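Local coordinates for protein HTH-type transcriptional activator AmpR (Citrobacter freundii, PDB 3KOS) that regulates expression of the AmpC beta-lactamase gene as a LysR-family transcription factor, represented here by its effector-binding domain, at residues Leu82-Cys87 with Ala116-Thr121; Ala99-Phe104 with Met150-Ala155; Thr141-Ala146 with Glu167-Pro172. All coordinates share one frame; numbering follows the deposited sequence.

Contact 1 (Leu82-Cys87 with Ala116-Thr121); sequences LMSPLC and ALWMQT. Unlike the reference sequence in segment 116-121: Thr121 (reference Ala).
Trp118 swings its CG trans to the backbone N (chi1 -169°), and chi2 of 86° then turns the indole so that one face lies against Pro85. This is a compact example of proline-aromatic CH-pi packing. Pro85 CG sits over the six-membered ring, 3.5 Å from its centroid and just 10° off the normal, while Pro85 CD lies over the same face, offset toward the rim, 3.3 Å from Trp118 CE2. The two side chains come from opposite directions, the proline rising from the strand and the indole reaching out from the helix. Two adjoining ring carbons of Pro85 thus bear on the aromatic surface.

The indole N-H has its own partner. Trp118 NE1 hydrogen-bonds to the carbonyl oxygen of Thr175, and Ser84 OG bonds to that same oxygen. Ser84 OG and Trp118 NE1 stay 4.2 Å apart, so they share an acceptor rather than bonding each other. The indole is therefore held by its face and its N-H together, which should restrict its rotation within this buried site.

In this LysR effector-binding domain, of the periplasmic-binding-protein clan, the contact seats helix 116-121 almost at right angles to strand 83-86, their axes 9.8 Å apart. Around this crossing, Trp118 also packs on Ile154 of the adjacent strand 153-156, and Pro85 meets Trp115 one residue after the start of helix 114-121.

Contact 2 (Ala99-Phe104 with Met150-Ala155); sequences ADILKF and MGVAIA
The chain at Phe104 passes Gly151 with their CA atoms 5.5 Å apart, yet no hydrogen bond joins the two segments, and residues 99-104 are instead wound into a turn whose backbone bonds each span three residues, such as Phe104 N to Ile101 O at 3.0 Å. With the backbones so near but unbonded, hydrophobic side chains make the contact, and Val152 is its centre. Its CB points toward the turn; CG1 meets Ile101, and CG2 meets both Ile101 CG2 and Phe104 CB.

Ile101 contributes its short branch. CG2 is trans to the backbone N, as chi1 of -72° requires, and from there the methyl meets Val152 broadly: it lies 4.0 Å from Val152 CB and equally far from Val152 CG1, with Val152 CG2 scarcely more distant. The two beta-branched side chains cross at about a right angle, and Ile101 CG2 rests against CB and both methyls of Val152.

Phe104 touches in a different way. Its CB faces the valine and approaches Val152 CG2 to 4.2 Å, but the rest of the side chain leads away, and the methyl stands oblique to the ring. One ring face is instead covered from its own segment by Lys103 CB, 3.7 Å above the plane and displaced toward the rim. The aromatic group is thus only lightly engaged by Val152.

Selenomethionine Met150 packs on Phe28 of the second subunit. Within the effector-binding domain the contact joins the loop before strand 106-109 to the start of strand 153-156, where Val152 has backbone hydrogen bonds to Pro105 and Leu107. Ile101 continues the apolar layer to Pro85 of strand 73-86 and Trp118 of helix 114-121, and Val152 touches Trp115 of that helix.

Contact 3 (Thr141-Ala146 with Glu167-Pro172); sequences TMLEAA and ERIVQP
Ala146 N is bonded to Met142 O at 2.9 Å, one of the regular helical bonds that set Ala146 and Leu143, three residues apart, on a common flank facing Ile169. Nothing polar crosses between 141-146 and 167-172; the join is apolar, through aliphatic side chains, with Ile169 also near the Ala146 backbone.

Ile169 packs on the helix flank that Leu143 and Ala146 form. Its CB is directed toward the helix, and its longer branch does the touching: CG1 lies 3.8 Å from Leu143 CD1, and the terminal CD1 ends 3.8 Å from Ala146 CB. The small methyl of Ala146 lets the isoleucine tip come close to the backbone as well, with Ile169 CD1 3.9 Å from Ala146 C. Leu143 arrives crosswise, at about a right angle to Ile169. Its CB does not aim at the loop, but the end of the chain turns nearer. Both chi1 values depart from the staggered positions (-94° for Leu143, -145° for Ile169), which may reflect the constraints of a buried site.

Elsewhere on helix 139-147, Thr141 and Glu144 pack on Ile24 of the second subunit. The contact ties this helix of the effector-binding domain to the loop after helix 161-165, which closes in a Schellman motif at Glu167, so the chain turns there and two residues later presents Ile169. Leu163 touches both Leu143 and Ile169, Leu86 of strand 73-86 does likewise, and Ala146 rests on Ala153 of strand 153-156.

How the contacts relate
The three contacts lie about strands 73-86 and 153-156, neighbours in one sheet. Contacts 1 and 2 meet there, Leu86 N lying 2.8 Å from Ala153 O; contacts 2 and 3 are joined as Met150 N approaches Ala145 O to 3.0 Å; and Cys87 O reaches Val170 N at 2.8 Å between contacts 1 and 3. Contacts 1 and 3 engage wholly buried residues, whereas contact 2, farthest from the chain centre, includes a partly exposed phenylalanine. Their chemistry differs: contact 1 combines an aromatic face with shared polar fastening, contact 2 is apolar packing centred on a valine and buries the most surface, and contact 3 is aliphatic against a helix. Contacts 2 and 3 both adjoin the second subunit.

Contact 1 (Leu82-Cys87 with Ala116-Thr121)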
# COMPACT_ATOMS: atom_id res chain seq x y z
N LEU A 82 -11.93 -12.14 -7.67
CA LEU A 82 -11.84 -12.16 -9.12
C LEU A 82 -11.21 -10.88 -9.66
O LEU A 82 -11.57 -9.78 -9.26
CB LEU A 82 -13.23 -12.35 -9.74
CG LEU A 82 -13.94 -13.64 -9.31
CD1 LEU A 82 -15.23 -13.81 -10.10
CD2 LEU A 82 -13.03 -14.83 -9.53
N MSE A 83 -10.27 -11.04 -10.59
CA MSE A 83 -9.51 -9.92 -11.11
C MSE A 83 -9.85 -9.56 -12.55
O MSE A 83 -10.16 -10.43 -13.36
CB MSE A 83 -8.02 -10.22 -11.05
CG MSE A 83 -7.53 -10.51 -9.66
SE MSE A 83 -5.64 -10.99 -9.69
CE MSE A 83 -5.31 -10.87 -11.60
N SER A 84 -9.78 -8.27 -12.85
CA SER A 84 -10.06 -7.78 -14.19
C SER A 84 -9.25 -6.50 -14.40
O SER A 84 -8.82 -5.88 -13.43
CB SER A 84 -11.57 -7.52 -14.30
OG SER A 84 -11.97 -7.36 -15.65
N PRO A 85 -9.02 -6.12 -15.67
CA PRO A 85 -8.30 -4.87 -15.92
C PRO A 85 -9.05 -3.68 -15.33
O PRO A 85 -10.27 -3.66 -15.33
CB PRO A 85 -8.27 -4.79 -17.44
CG PRO A 85 -8.23 -6.22 -17.87
CD PRO A 85 -9.12 -6.96 -16.89
N LEU A 86 -8.29 -2.71 -14.83
CA LEU A 86 -8.84 -1.51 -14.22
C LEU A 86 -7.96 -0.35 -14.62
O LEU A 86 -6.75 -0.45 -14.53
CB LEU A 86 -8.83 -1.63 -12.70
CG LEU A 86 -9.74 -2.71 -12.10
CD1 LEU A 86 -9.37 -2.94 -10.64
CD2 LEU A 86 -11.21 -2.32 -12.23
N CYS A 87 -8.56 0.76 -15.06
CA CYS A 87 -7.76 1.88 -15.51
C CYS A 87 -8.51 3.21 -15.35
O CYS A 87 -9.70 3.22 -15.01
CB CYS A 87 -7.34 1.69 -16.97
SG CYS A 87 -8.75 1.67 -18.11
N ALA A 116 -0.66 -12.53 -18.78
CA ALA A 116 -0.67 -13.64 -19.71
C ALA A 116 -1.96 -14.44 -19.54
O ALA A 116 -2.61 -14.81 -20.52
CB ALA A 116 0.55 -14.54 -19.50
N LEU A 117 -2.35 -14.68 -18.30
CA LEU A 117 -3.54 -15.48 -18.02
C LEU A 117 -4.82 -14.76 -18.40
O LEU A 117 -5.73 -15.37 -18.96
CB LEU A 117 -3.57 -15.92 -16.55
CG LEU A 117 -2.43 -16.89 -16.19
CD1 LEU A 117 -2.29 -17.05 -14.69
CD2 LEU A 117 -2.63 -18.24 -16.87
N TRP A 118 -4.93 -13.46 -18.10
CA TRP A 118 -6.14 -12.74 -18.49
C TRP A 118 -6.30 -12.67 -20.01
O TRP A 118 -7.38 -12.93 -20.54
CB TRP A 118 -6.21 -11.34 -17.87
CG TRP A 118 -7.55 -10.72 -18.04
CD1 TRP A 118 -8.64 -10.87 -17.23
CD2 TRP A 118 -7.96 -9.87 -19.11
NE1 TRP A 118 -9.70 -10.16 -17.73
CE2 TRP A 118 -9.31 -9.54 -18.88
CE3 TRP A 118 -7.32 -9.34 -20.24
CZ2 TRP A 118 -10.03 -8.71 -19.74
CZ3 TRP A 118 -8.03 -8.53 -21.09
CH2 TRP A 118 -9.37 -8.22 -20.84
N MSE A 119 -5.22 -12.29 -20.69
CA MSE A 119 -5.23 -12.24 -22.15
C MSE A 119 -5.61 -13.60 -22.73
O MSE A 119 -6.46 -13.68 -23.61
CB MSE A 119 -3.85 -11.82 -22.69
CG MSE A 119 -3.50 -10.36 -22.42
SE MSE A 119 -4.77 -9.15 -23.29
CE MSE A 119 -4.02 -7.42 -22.72
N GLN A 120 -4.97 -14.65 -22.23
CA GLN A 120 -5.26 -16.01 -22.69
C GLN A 120 -6.75 -16.33 -22.56
O GLN A 120 -7.36 -16.89 -23.47
CB GLN A 120 -4.40 -17.01 -21.90
CG GLN A 120 -4.66 -18.47 -22.21
CD GLN A 120 -3.81 -19.42 -21.37
OE1 GLN A 120 -4.03 -19.57 -20.16
NE2 GLN A 120 -2.86 -20.08 -22.00
N THR A 121 -7.34 -15.95 -21.42
CA THR A 121 -8.76 -16.20 -21.15
C THR A 121 -9.69 -15.50 -22.12
O THR A 121 -10.74 -16.04 -22.47
CB THR A 121 -9.12 -15.77 -19.70
OG1 THR A 121 -8.36 -16.57 -18.78
CG2 THR A 121 -10.59 -15.95 -19.42

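Contact 2 (Ala99-Phe104 with Met150-Ala155)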
# COMPACT_ATOMS: atom_id res chain seq x y z
N ALA A 99 -7.05 -5.99 -26.94
CA ALA A 99 -5.74 -5.68 -27.52
C ALA A 99 -5.33 -4.23 -27.27
O ALA A 99 -4.14 -3.91 -27.19
CB ALA A 99 -5.72 -6.00 -29.01
N ASP A 100 -6.32 -3.35 -27.15
CA ASP A 100 -6.06 -1.93 -26.92
C ASP A 100 -5.36 -1.67 -25.59
O ASP A 100 -4.72 -0.63 -25.41
CB ASP A 100 -7.37 -1.13 -26.97
CG ASP A 100 -7.94 -1.01 -28.37
OD1 ASP A 100 -7.17 -1.14 -29.35
OD2 ASP A 100 -9.16 -0.79 -28.50
N ILE A 101 -5.48 -2.60 -24.65
CA ILE A 101 -4.81 -2.47 -23.36
C ILE A 101 -3.31 -2.28 -23.59
O ILE A 101 -2.64 -1.54 -22.85
CB ILE A 101 -5.08 -3.69 -22.46
CG1 ILE A 101 -6.53 -3.66 -21.97
CG2 ILE A 101 -4.11 -3.71 -21.28
CD1 ILE A 101 -7.00 -4.94 -21.28
N LEU A 102 -2.79 -2.91 -24.64
CA LEU A 102 -1.36 -2.91 -24.92
C LEU A 102 -0.84 -1.60 -25.51
O LEU A 102 0.36 -1.46 -25.77
CB LEU A 102 -0.99 -4.11 -25.80
CG LEU A 102 -1.35 -5.45 -25.16
CD1 LEU A 102 -1.07 -6.62 -26.08
CD2 LEU A 102 -0.61 -5.60 -23.84
N LYS A 103 -1.73 -0.64 -25.70
CA LYS A 103 -1.29 0.71 -26.01
C LYS A 103 -0.54 1.29 -24.82
O LYS A 103 0.27 2.20 -24.96
CB LYS A 103 -2.49 1.61 -26.31
CG LYS A 103 -3.21 1.33 -27.60
CD LYS A 103 -4.46 2.18 -27.64
CE LYS A 103 -5.27 1.96 -28.90
NZ LYS A 103 -6.46 2.85 -28.88
N PHE A 104 -0.83 0.75 -23.63
CA PHE A 104 -0.33 1.32 -22.39
C PHE A 104 0.58 0.36 -21.61
O PHE A 104 0.59 -0.84 -21.88
CB PHE A 104 -1.50 1.76 -21.52
CG PHE A 104 -2.47 2.64 -22.25
CD1 PHE A 104 -2.17 3.97 -22.48
CD2 PHE A 104 -3.66 2.13 -22.73
CE1 PHE A 104 -3.05 4.78 -23.17
CE2 PHE A 104 -4.55 2.94 -23.42
CZ PHE A 104 -4.24 4.27 -23.64
N MSE A 150 -0.77 5.72 -14.97
CA MSE A 150 0.56 5.16 -15.21
C MSE A 150 0.48 3.91 -16.11
O MSE A 150 1.45 3.53 -16.75
CB MSE A 150 1.29 4.83 -13.90
CG MSE A 150 1.56 6.03 -12.99
SE MSE A 150 2.73 7.33 -13.90
CE MSE A 150 4.32 6.20 -14.04
N GLY A 151 -0.68 3.26 -16.13
CA GLY A 151 -0.85 2.07 -16.92
C GLY A 151 -2.17 1.41 -16.58
O GLY A 151 -2.96 1.96 -15.81
N VAL A 152 -2.41 0.25 -17.18
CA VAL A 152 -3.61 -0.52 -16.90
C VAL A 152 -3.28 -1.56 -15.84
O VAL A 152 -2.33 -2.33 -15.99
CB VAL A 152 -4.14 -1.21 -18.17
CG1 VAL A 152 -5.39 -2.05 -17.85
CG2 VAL A 152 -4.44 -0.17 -19.23
N ALA A 153 -4.05 -1.56 -14.75
CA ALA A 153 -3.84 -2.49 -13.65
C ALA A 153 -4.70 -3.73 -13.82
O ALA A 153 -5.64 -3.74 -14.61
CB ALA A 153 -4.21 -1.81 -12.34
N ILE A 154 -4.36 -4.79 -13.11
CA ILE A 154 -5.26 -5.92 -12.98
C ILE A 154 -5.29 -6.31 -11.51
O ILE A 154 -4.24 -6.56 -10.91
CB ILE A 154 -4.87 -7.09 -13.93
CG1 ILE A 154 -5.93 -8.21 -13.87
CG2 ILE A 154 -3.47 -7.61 -13.62
CD1 ILE A 154 -5.76 -9.27 -14.96
N ALA A 155 -6.48 -6.35 -10.94
CA ALA A 155 -6.62 -6.50 -9.50
C ALA A 155 -8.01 -6.98 -9.12
O ALA A 155 -8.91 -6.99 -9.96
CB ALA A 155 -6.30 -5.16 -8.80

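Contact 3 (Thr141-Ala146 with Glu167-Pro172)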
# COMPACT_ATOMS: atom_id res chain seq x y z
N THR A 141 -1.55 0.22 -3.72
CA THR A 141 -0.54 1.05 -4.39
C THR A 141 -0.70 0.98 -5.91
O THR A 141 -0.62 1.99 -6.61
CB THR A 141 0.87 0.59 -3.99
OG1 THR A 141 1.00 0.67 -2.56
CG2 THR A 141 1.95 1.48 -4.65
N MSE A 142 -0.94 -0.22 -6.42
CA MSE A 142 -1.13 -0.38 -7.87
C MSE A 142 -2.27 0.50 -8.39
O MSE A 142 -2.16 1.11 -9.45
CB MSE A 142 -1.43 -1.84 -8.21
CG MSE A 142 -1.64 -2.06 -9.68
SE MSE A 142 -2.38 -3.85 -10.04
CE MSE A 142 -1.02 -4.97 -9.17
N LEU A 143 -3.38 0.55 -7.65
CA LEU A 143 -4.55 1.31 -8.10
C LEU A 143 -4.36 2.82 -7.97
O LEU A 143 -5.00 3.59 -8.68
CB LEU A 143 -5.84 0.86 -7.39
CG LEU A 143 -6.64 -0.21 -8.13
CD1 LEU A 143 -7.25 0.35 -9.41
CD2 LEU A 143 -5.78 -1.45 -8.44
N GLU A 144 -3.49 3.24 -7.07
CA GLU A 144 -3.09 4.64 -7.03
C GLU A 144 -2.37 4.99 -8.32
O GLU A 144 -2.64 6.02 -8.94
CB GLU A 144 -2.22 4.97 -5.81
CG GLU A 144 -2.99 4.94 -4.50
CD GLU A 144 -4.14 5.95 -4.49
OE1 GLU A 144 -5.31 5.52 -4.36
OE2 GLU A 144 -3.87 7.16 -4.64
N ALA A 145 -1.44 4.12 -8.73
CA ALA A 145 -0.71 4.35 -9.98
C ALA A 145 -1.65 4.33 -11.17
O ALA A 145 -1.52 5.14 -12.09
CB ALA A 145 0.39 3.30 -10.15
N ALA A 146 -2.61 3.40 -11.16
CA ALA A 146 -3.61 3.33 -12.23
C ALA A 146 -4.50 4.58 -12.30
O ALA A 146 -4.80 5.08 -13.39
CB ALA A 146 -4.48 2.07 -12.09
N GLU A 167 -15.97 6.88 -9.62
CA GLU A 167 -15.55 7.08 -11.01
C GLU A 167 -14.11 7.55 -11.16
O GLU A 167 -13.77 8.26 -12.10
CB GLU A 167 -16.54 7.99 -11.75
CG GLU A 167 -17.95 7.41 -11.74
CD GLU A 167 -18.93 8.14 -12.64
OE1 GLU A 167 -18.50 8.98 -13.47
OE2 GLU A 167 -20.14 7.85 -12.53
N ARG A 168 -13.25 7.13 -10.24
CA ARG A 168 -11.82 7.37 -10.36
C ARG A 168 -11.13 6.25 -11.14
O ARG A 168 -10.02 6.40 -11.64
CB ARG A 168 -11.20 7.50 -8.97
CG ARG A 168 -11.69 8.72 -8.21
CD ARG A 168 -11.24 8.67 -6.76
NE ARG A 168 -11.93 9.67 -5.95
CZ ARG A 168 -11.86 9.72 -4.62
NH1 ARG A 168 -11.13 8.83 -3.96
NH2 ARG A 168 -12.53 10.66 -3.95
N ILE A 169 -11.81 5.12 -11.23
CA ILE A 169 -11.32 4.00 -12.02
C ILE A 169 -12.47 3.32 -12.74
O ILE A 169 -13.62 3.36 -12.28
CB ILE A 169 -10.56 2.98 -11.12
CG1 ILE A 169 -9.39 2.36 -11.89
CG2 ILE A 169 -11.48 1.90 -10.61
CD1 ILE A 169 -8.15 3.22 -11.92
N VAL A 170 -12.15 2.67 -13.86
CA VAL A 170 -13.12 2.02 -14.73
C VAL A 170 -12.72 0.56 -14.99
O VAL A 170 -11.54 0.24 -15.07
CB VAL A 170 -13.18 2.75 -16.09
CG1 VAL A 170 -13.97 1.95 -17.11
CG2 VAL A 170 -13.78 4.14 -15.91
N GLN A 171 -13.71 -0.31 -15.12
CA GLN A 171 -13.47 -1.71 -15.48
C GLN A 171 -13.93 -1.88 -16.92
O GLN A 171 -15.12 -2.08 -17.17
CB GLN A 171 -14.25 -2.65 -14.56
CG GLN A 171 -13.98 -4.15 -14.78
CD GLN A 171 -14.93 -5.06 -14.02
OE1 GLN A 171 -15.55 -4.66 -13.03
NE2 GLN A 171 -15.07 -6.29 -14.49
N PRO A 172 -13.01 -1.80 -17.88
CA PRO A 172 -13.47 -1.78 -19.28
C PRO A 172 -14.07 -3.09 -19.76
O PRO A 172 -14.88 -3.07 -20.69
CB PRO A 172 -12.20 -1.46 -20.07
CG PRO A 172 -11.06 -1.84 -19.14
CD PRO A 172 -11.56 -1.54 -17.77